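PDB 6TWM: N-acetyl-L-2,4-diaminobutyric acid deacetylase from Ruegeria pomeroyi, which probably removes the acetyl group from N-acetyl-L-2,4-diaminobutyric acid in ectoine degradation, using a zinc ion. Local coordinates for residues F274-D279 / L289-W294; T48-G53 / A80-E85. All coordinates share one frame; numbering follows the deposited sequence.

Contact 2 comes first along the chain. It pairs the end of strand 42-52 with the residues that follow helix 70-81, closing a loop of 26 residues that holds strand 57-61 and the helix. Strand 89-94 comes next and lies beside strand 42-52 in the ten-stranded mixed sheet, with strand 57-61 on its far side. Contact 1 opens much later, after the last strand of that sheet. It joins strands 272-276 and 289-294 across nine residues, within a small four-stranded antiparallel sheet. The two loops are in series and neither nest nor cross. Their centres lie about 47 Å apart, on opposite sides of the chain's centre. Both lie away from the zinc site.

Contact 1 of 2, residues F274-D279 / L289-W294; sequences FEMMID and LLARVW
Strand 274-276 runs antiparallel to strand 289-294, at 158° between their directions, with E275 and R292 as a hydrogen-bonded pair flanked by the non-hydrogen-bonded pairs F274-V293 and M276-A291. E275 N donates to R292 O, and R292 N returns the bond to E275 O. Beyond the strand end, M277 N donates to L290 O at 2.9 Å.

E275 accepts both of the side-chain hydrogen bonds. Its CG is anti to the backbone N (chi1 -178°) and the chain stays extended, which lays it alongside R292 and W294. OE1 takes two bonds from opposite faces of the carboxylate plane. R292 NH2 reaches E275 OE1 on the syn side at 2.9 Å, as a salt bridge. W294 NE1 reaches E275 OE1 on the anti side at 2.8 Å, close to the indole plane. The carboxylate and guanidinium planes are turned 73° apart. M277 SD sits over one guanidinium face, 4.1 Å from R292 NE.

The pairing belongs to a four-stranded antiparallel sheet. Strand 289-294 carries a classic beta bulge, where L290 and A291 both face Y306 of the next strand.

On the face opposite E275, the F274 ring meets A291 CB obliquely through F274 CE1, at 3.6 Å. H318 packs edge-to-face with the same ring. Past the end of strand 272-276, the M277 and L289 side chains cross at a slant, with M277 CG 3.6 Å from L289 CD2. I278 CD1 lies 3.4 Å from L289 O.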
loop_
_atom_site.group_PDB
_atom_site.type_symbol
_atom_site.label_atom_id
_atom_site.label_comp_id
_atom_site.label_asym_id
_atom_site.label_seq_id
_atom_site.Cartn_x
_atom_site.Cartn_y
_atom_site.Cartn_z
ATOM N N PHE A 274 23.247 -0.169 11.375
ATOM C CA PHE A 274 22.153 0.644 11.890
ATOM C C PHE A 274 21.796 0.214 13.308
ATOM O O PHE A 274 21.507 -0.962 13.552
ATOM C CB PHE A 274 20.934 0.533 10.976
ATOM C CG PHE A 274 19.814 1.457 11.350
ATOM C CD1 PHE A 274 19.866 2.798 11.013
ATOM C CD2 PHE A 274 18.709 0.987 12.040
ATOM C CE1 PHE A 274 18.838 3.653 11.354
ATOM C CE2 PHE A 274 17.676 1.838 12.384
ATOM C CZ PHE A 274 17.740 3.173 12.041
ATOM N N GLU A 275 21.808 1.168 14.239
ATOM C CA GLU A 275 21.357 0.942 15.611
ATOM C C GLU A 275 20.221 1.913 15.907
ATOM O O GLU A 275 20.458 3.102 16.146
ATOM C CB GLU A 275 22.488 1.109 16.623
ATOM C CG GLU A 275 22.024 0.816 18.047
ATOM C CD GLU A 275 23.065 1.124 19.104
ATOM O OE1 GLU A 275 24.111 1.713 18.765
ATOM O OE2 GLU A 275 22.830 0.771 20.280
ATOM N N MET A 276 18.992 1.406 15.894
ATOM C CA MET A 276 17.849 2.208 16.305
ATOM C C MET A 276 17.852 2.362 17.820
ATOM O O MET A 276 17.969 1.375 18.553
ATOM C CB MET A 276 16.549 1.557 15.836
ATOM C CG MET A 276 15.338 2.475 15.872
ATOM S SD MET A 276 15.385 3.733 14.581
ATOM C CE MET A 276 14.255 4.954 15.246
ATOM N N MET A 277 17.730 3.603 18.291
ATOM C CA MET A 277 17.789 3.880 19.720
ATOM C C MET A 277 16.420 3.980 20.380
ATOM O O MET A 277 16.320 3.758 21.591
ATOM C CB MET A 277 18.571 5.174 19.977
ATOM C CG MET A 277 20.014 5.125 19.501
ATOM S SD MET A 277 20.893 3.646 20.049
ATOM C CE MET A 277 20.903 3.887 21.824
ATOM N N ILE A 278 15.374 4.308 19.626
ATOM C CA ILE A 278 14.012 4.373 20.146
ATOM C C ILE A 278 13.113 3.560 19.224
ATOM O O ILE A 278 13.181 3.705 17.999
ATOM C CB ILE A 278 13.510 5.826 20.261
ATOM C CG1 ILE A 278 14.540 6.692 20.987
ATOM C CG2 ILE A 278 12.198 5.870 21.006
ATOM C CD1 ILE A 278 14.177 8.160 21.047
ATOM N N ASP A 279 12.272 2.712 19.812
ATOM C CA ASP A 279 11.475 1.775 19.034
ATOM C C ASP A 279 10.343 2.484 18.291
ATOM O O ASP A 279 9.973 3.622 18.597
ATOM C CB ASP A 279 10.892 0.688 19.938
ATOM C CG ASP A 279 11.933 -0.313 20.391
ATOM O OD1 ASP A 279 12.896 -0.557 19.634
ATOM O OD2 ASP A 279 11.788 -0.858 21.505
ATOM N N LEU A 289 17.886 11.476 20.386
ATOM C CA LEU A 289 18.669 10.586 19.540
ATOM C C LEU A 289 17.765 9.495 18.975
ATOM O O LEU A 289 17.249 8.656 19.719
ATOM C CB LEU A 289 19.825 10.000 20.343
ATOM C CG LEU A 289 20.640 8.880 19.702
ATOM C CD1 LEU A 289 21.484 9.428 18.568
ATOM C CD2 LEU A 289 21.514 8.208 20.747
ATOM N N LEU A 290 17.558 9.521 17.654
ATOM C CA LEU A 290 16.751 8.503 16.985
ATOM C C LEU A 290 17.559 7.239 16.727
ATOM O O LEU A 290 17.120 6.131 17.055
ATOM C CB LEU A 290 16.215 9.036 15.657
ATOM C CG LEU A 290 15.166 10.139 15.620
ATOM C CD1 LEU A 290 15.193 10.784 14.248
ATOM C CD2 LEU A 290 13.794 9.567 15.913
ATOM N N ALA A 291 18.734 7.391 16.120
ATOM C CA ALA A 291 19.524 6.251 15.684
ATOM C C ALA A 291 20.987 6.659 15.618
ATOM O O ALA A 291 21.320 7.839 15.478
ATOM C CB ALA A 291 19.047 5.733 14.323
ATOM N N ARG A 292 21.855 5.658 15.734
ATOM C CA ARG A 292 23.290 5.815 15.553
ATOM C C ARG A 292 23.766 4.768 14.558
ATOM O O ARG A 292 23.305 3.624 14.585
ATOM C CB ARG A 292 24.041 5.676 16.882
ATOM C CG ARG A 292 23.728 6.796 17.851
ATOM C CD ARG A 292 24.324 6.560 19.225
ATOM N NE ARG A 292 24.655 5.162 19.482
ATOM C CZ ARG A 292 24.985 4.697 20.682
ATOM N NH1 ARG A 292 25.025 5.524 21.717
ATOM N NH2 ARG A 292 25.275 3.413 20.851
ATOM N N VAL A 293 24.675 5.163 13.673
ATOM C CA VAL A 293 25.179 4.291 12.622
ATOM C C VAL A 293 26.665 4.074 12.859
ATOM O O VAL A 293 27.443 5.036 12.902
ATOM C CB VAL A 293 24.908 4.868 11.226
ATOM C CG1 VAL A 293 25.568 4.025 10.169
ATOM C CG2 VAL A 293 23.408 4.942 10.973
ATOM N N TRP A 294 27.061 2.799 13.026
ATOM C CA TRP A 294 28.399 2.298 13.291
ATOM C C TRP A 294 29.129 1.997 11.984
ATOM O O TRP A 294 28.501 1.663 10.975
ATOM C CB TRP A 294 28.331 1.033 14.147
ATOM C CG TRP A 294 27.816 1.281 15.538
ATOM C CD1 TRP A 294 26.572 0.989 16.018
ATOM C CD2 TRP A 294 28.531 1.888 16.624
ATOM N NE1 TRP A 294 26.470 1.369 17.334
ATOM C CE2 TRP A 294 27.659 1.925 17.730
ATOM C CE3 TRP A 294 29.824 2.400 16.768
ATOM C CZ2 TRP A 294 28.038 2.453 18.962
ATOM C CZ3 TRP A 294 30.198 2.924 17.992
ATOM C CH2 TRP A 294 29.308 2.947 19.072
#

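Contact 2 of 2, residues T48-G53 / A80-E85; sequences TVIKNG and ATTSAE
N52 and A84 meet where the end of strand 42-52 passes the loop after helix 70-81. N52 CB lies 3.1 Å from A84 O. With chi1 at -170°, CG swings to the side opposite the backbone N, which brings the amide over the A84 carbonyl. N52 CG lies 3.4 Å from A84 O. At the tip, N52 ND2 donates to A84 O at 2.9 Å. The bond is bent, with 131° at the hydrogen, and the donor stands above the carbonyl plane, 50° out of it. N52 ND2 also lies 3.4 Å from E85 CA. With only a methyl group in place of the amide, as in an alanine here, A84 O would probably lose this donor and a gap would open beside E85.

I50 supplies the apolar half. The I50 and T82 side chains cross at a slant, with I50 CD1 3.7 Å from T82 CB. I50 CD1 also touches the T82 carbonyl oxygen. The other branch, I50 CG2, rests 3.8 Å from A84 CA. V24 of strand 23-32 touches both I50 and A84, so the loop packs on two neighbouring strands of the mixed sheet. T82 is the first residue to leave the helix, and its OG1 bonds back to L78 O.

The one polar link is a bent bond from a neutral amide, so the contact joins uncharged groups and its position rests also on the apolar touch of I50 with T82 and A84.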
loop_
_atom_site.group_PDB
_atom_site.type_symbol
_atom_site.label_atom_id
_atom_site.label_comp_id
_atom_site.label_asym_id
_atom_site.label_seq_id
_atom_site.Cartn_x
_atom_site.Cartn_y
_atom_site.Cartn_z
ATOM N N THR A 48 -10.100 -12.138 -8.369
ATOM C CA THR A 48 -11.411 -12.682 -8.054
ATOM C C THR A 48 -12.438 -11.571 -8.186
ATOM O O THR A 48 -12.242 -10.475 -7.652
ATOM C CB THR A 48 -11.449 -13.273 -6.642
ATOM O OG1 THR A 48 -10.653 -14.462 -6.602
ATOM C CG2 THR A 48 -12.882 -13.609 -6.225
ATOM N N VAL A 49 -13.517 -11.850 -8.911
ATOM C CA VAL A 49 -14.669 -10.961 -8.994
ATOM C C VAL A 49 -15.822 -11.616 -8.250
ATOM O O VAL A 49 -16.167 -12.774 -8.521
ATOM C CB VAL A 49 -15.055 -10.657 -10.451
ATOM C CG1 VAL A 49 -16.256 -9.725 -10.489
ATOM C CG2 VAL A 49 -13.883 -10.048 -11.201
ATOM N N ILE A 50 -16.402 -10.888 -7.300
ATOM C CA ILE A 50 -17.609 -11.310 -6.600
ATOM C C ILE A 50 -18.647 -10.215 -6.786
ATOM O O ILE A 50 -18.436 -9.073 -6.357
ATOM C CB ILE A 50 -17.351 -11.584 -5.110
ATOM C CG1 ILE A 50 -16.375 -12.752 -4.945
ATOM C CG2 ILE A 50 -18.657 -11.887 -4.389
ATOM C CD1 ILE A 50 -15.912 -12.973 -3.524
ATOM N N LYS A 51 -19.758 -10.555 -7.435
ATOM C CA LYS A 51 -20.806 -9.596 -7.751
ATOM C C LYS A 51 -22.161 -10.175 -7.380
ATOM O O LYS A 51 -22.416 -11.366 -7.585
ATOM C CB LYS A 51 -20.791 -9.221 -9.240
ATOM C CG LYS A 51 -21.984 -8.380 -9.671
ATOM C CD LYS A 51 -21.841 -7.875 -11.092
ATOM C CE LYS A 51 -23.053 -7.063 -11.493
ATOM N NZ LYS A 51 -22.847 -6.399 -12.804
ATOM N N ASN A 52 -23.028 -9.326 -6.833
ATOM C CA ASN A 52 -24.386 -9.736 -6.492
ATOM C C ASN A 52 -25.288 -8.514 -6.577
ATOM O O ASN A 52 -25.220 -7.630 -5.717
ATOM C CB ASN A 52 -24.437 -10.357 -5.103
ATOM C CG ASN A 52 -25.770 -11.004 -4.808
ATOM O OD1 ASN A 52 -26.610 -11.152 -5.695
ATOM N ND2 ASN A 52 -25.975 -11.391 -3.555
ATOM N N GLY A 53 -26.126 -8.471 -7.608
ATOM C CA GLY A 53 -27.085 -7.399 -7.758
ATOM C C GLY A 53 -26.422 -6.049 -7.957
ATOM O O GLY A 53 -25.289 -5.934 -8.440
ATOM N N ALA A 80 -11.444 -15.948 -1.026
ATOM C CA ALA A 80 -11.675 -17.369 -0.812
ATOM C C ALA A 80 -12.778 -17.668 0.191
ATOM O O ALA A 80 -13.243 -18.811 0.245
ATOM C CB ALA A 80 -10.380 -18.051 -0.353
ATOM N N THR A 81 -13.215 -16.684 0.979
ATOM C CA THR A 81 -14.181 -16.925 2.046
ATOM C C THR A 81 -15.449 -16.087 1.911
ATOM O O THR A 81 -16.303 -16.132 2.806
ATOM C CB THR A 81 -13.543 -16.666 3.419
ATOM O OG1 THR A 81 -13.205 -15.278 3.543
ATOM C CG2 THR A 81 -12.284 -17.512 3.603
ATOM N N THR A 82 -15.604 -15.333 0.828
ATOM C CA THR A 82 -16.756 -14.459 0.644
ATOM C C THR A 82 -17.714 -15.078 -0.365
ATOM O O THR A 82 -17.321 -15.377 -1.497
ATOM C CB THR A 82 -16.323 -13.072 0.177
ATOM O OG1 THR A 82 -15.555 -12.438 1.208
ATOM C CG2 THR A 82 -17.538 -12.212 -0.155
ATOM N N SER A 83 -18.963 -15.266 0.047
ATOM C CA SER A 83 -19.990 -15.708 -0.880
ATOM C C SER A 83 -20.586 -14.511 -1.612
ATOM O O SER A 83 -20.540 -13.372 -1.138
ATOM C CB SER A 83 -21.090 -16.472 -0.145
ATOM O OG SER A 83 -21.892 -15.587 0.615
ATOM N N ALA A 84 -21.147 -14.783 -2.792
ATOM C CA ALA A 84 -21.830 -13.732 -3.539
ATOM C C ALA A 84 -22.979 -13.147 -2.728
ATOM O O ALA A 84 -23.234 -11.939 -2.780
ATOM C CB ALA A 84 -22.334 -14.275 -4.874
ATOM N N GLU A 85 -23.669 -13.987 -1.953
ATOM C CA GLU A 85 -24.816 -13.515 -1.185
ATOM C C GLU A 85 -24.418 -12.506 -0.116
ATOM O O GLU A 85 -25.258 -11.704 0.308
ATOM C CB GLU A 85 -25.548 -14.698 -0.540
ATOM C CG GLU A 85 -25.467 -16.016 -1.315
ATOM C CD GLU A 85 -25.961 -15.913 -2.751
ATOM O OE1 GLU A 85 -26.841 -15.071 -3.031
ATOM O OE2 GLU A 85 -25.471 -16.687 -3.601
#